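Side-chain contact in regulatory protein SWI6 (Saccharomyces cerevisiae, PDB 2XFV), which acts as the shared subunit of the MBF and SBF transcription complexes, which drive cell-cycle-dependent gene expression in budding yeast: residues F28-K31 with H32-I36. Numbering follows the deposited sequence.
Sequences FLLK and HFLPI
L30 meets L34 along the short 3-10 turn that carries the chain from strand 28-29 into helix 34-43, within the amino-terminal domain of Swi6. CG of L30 lies 4.1 Å from CD2 of L34, the two side chains crossing at about a right angle. Two i to i+3 bonds wind the turn: F33 N to L30 O at 3.0 Å, and L34 N to K31 O at 3.1 Å. CD of P35, which has no N-H to give, rests against the same K31 O. The F33 ring turns its edge to the strand end, CD2 lying 3.7 Å from L29 O, with L30 O also at that edge. H32 turns back beside the end of the strand, its NE2 3.7 Å from CD2 of L29, the two side chains meeting obliquely, while CG of K31 sits over one ring face toward the rim; chi1 of 67° wedges that CG between the lysine's own N and C. With an alanine at L34, the branch against L30 would be gone, and a gap would probably open there and beside P55. Further out, I81 and C86 pack on F33, and OG1 of T20, on strand 15-22, holds H32 NE2 through a weak hydrogen bond.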
loop_
_atom_site.group_PDB
_atom_site.type_symbol
_atom_site.label_atom_id
_atom_site.label_comp_id
_atom_site.label_asym_id
_atom_site.label_seq_id
_atom_site.Cartn_x
_atom_site.Cartn_y
_atom_site.Cartn_z
ATOM N N PHE A 28 14.764 -4.505 -5.167
ATOM C CA PHE A 28 14.425 -3.533 -6.219
ATOM C C PHE A 28 15.516 -2.474 -6.325
ATOM O O PHE A 28 16.089 -2.076 -5.324
ATOM C CB PHE A 28 13.098 -2.828 -5.877
ATOM C CG PHE A 28 11.893 -3.723 -5.979
ATOM C CD1 PHE A 28 11.114 -3.721 -7.131
ATOM C CD2 PHE A 28 11.550 -4.573 -4.932
ATOM C CE1 PHE A 28 9.989 -4.542 -7.231
ATOM C CE2 PHE A 28 10.449 -5.408 -5.027
ATOM C CZ PHE A 28 9.663 -5.395 -6.171
ATOM N N LEU A 29 15.792 -1.991 -7.533
ATOM C CA LEU A 29 16.863 -1.016 -7.726
ATOM C C LEU A 29 16.516 0.339 -7.108
ATOM O O LEU A 29 15.462 0.915 -7.407
ATOM C CB LEU A 29 17.134 -0.859 -9.234
ATOM C CG LEU A 29 18.463 -0.282 -9.709
ATOM C CD1 LEU A 29 19.651 -1.147 -9.245
ATOM C CD2 LEU A 29 18.435 -0.134 -11.256
ATOM N N LEU A 30 17.407 0.858 -6.260
ATOM C CA LEU A 30 17.147 2.122 -5.554
ATOM C C LEU A 30 17.069 3.322 -6.492
ATOM O O LEU A 30 16.231 4.211 -6.312
ATOM C CB LEU A 30 18.237 2.394 -4.509
ATOM C CG LEU A 30 18.162 3.761 -3.798
ATOM C CD1 LEU A 30 16.897 3.850 -2.932
ATOM C CD2 LEU A 30 19.427 4.037 -2.944
ATOM N N LYS A 31 17.961 3.378 -7.480
ATOM C CA LYS A 31 18.166 4.645 -8.193
ATOM C C LYS A 31 16.885 5.212 -8.815
ATOM O O LYS A 31 16.705 6.437 -8.860
ATOM C CB LYS A 31 19.252 4.522 -9.272
ATOM C CG LYS A 31 18.855 3.623 -10.421
ATOM C CD LYS A 31 19.518 4.028 -11.737
ATOM C CE LYS A 31 20.979 3.651 -11.779
ATOM N NZ LYS A 31 21.512 3.696 -13.172
ATOM N N HIS A 32 16.010 4.333 -9.310
ATOM C CA HIS A 32 14.758 4.753 -9.954
ATOM C C HIS A 32 13.834 5.596 -9.067
ATOM O O HIS A 32 13.015 6.355 -9.573
ATOM C CB HIS A 32 13.964 3.535 -10.468
ATOM C CG HIS A 32 14.656 2.777 -11.564
ATOM N ND1 HIS A 32 15.370 3.401 -12.564
ATOM C CD2 HIS A 32 14.723 1.450 -11.824
ATOM C CE1 HIS A 32 15.856 2.489 -13.390
ATOM N NE2 HIS A 32 15.481 1.297 -12.962
ATOM N N PHE A 33 13.959 5.444 -7.752
ATOM C CA PHE A 33 13.108 6.155 -6.799
ATOM C C PHE A 33 13.609 7.560 -6.476
ATOM O O PHE A 33 12.857 8.382 -5.949
ATOM C CB PHE A 33 13.041 5.384 -5.464
ATOM C CG PHE A 33 12.173 4.155 -5.498
ATOM C CD1 PHE A 33 10.822 4.237 -5.174
ATOM C CD2 PHE A 33 12.714 2.912 -5.820
ATOM C CE1 PHE A 33 10.013 3.100 -5.194
ATOM C CE2 PHE A 33 11.911 1.769 -5.834
ATOM C CZ PHE A 33 10.565 1.869 -5.526
ATOM N N LEU A 34 14.876 7.843 -6.763
ATOM C CA LEU A 34 15.502 9.043 -6.187
ATOM C C LEU A 34 14.957 10.405 -6.655
ATOM O O LEU A 34 14.757 11.302 -5.824
ATOM C CB LEU A 34 17.035 8.981 -6.288
ATOM C CG LEU A 34 17.656 7.772 -5.572
ATOM C CD1 LEU A 34 19.174 7.756 -5.793
ATOM C CD2 LEU A 34 17.327 7.775 -4.076
ATOM N N PRO A 35 14.739 10.587 -7.973
ATOM C CA PRO A 35 14.183 11.890 -8.387
ATOM C C PRO A 35 12.845 12.240 -7.720
ATOM O O PRO A 35 12.667 13.368 -7.240
ATOM C CB PRO A 35 14.014 11.732 -9.906
ATOM C CG PRO A 35 15.124 10.781 -10.291
ATOM C CD PRO A 35 15.211 9.792 -9.127
ATOM N N ILE A 36 11.923 11.284 -7.685
ATOM C CA ILE A 36 10.627 11.496 -7.046
ATOM C C ILE A 36 10.757 11.669 -5.536
ATOM O O ILE A 36 10.071 12.492 -4.936
ATOM C CB ILE A 36 9.644 10.350 -7.391
ATOM C CG1 ILE A 36 9.160 10.506 -8.844
ATOM C CG2 ILE A 36 8.458 10.337 -6.436
ATOM C CD1 ILE A 36 8.465 9.268 -9.394
#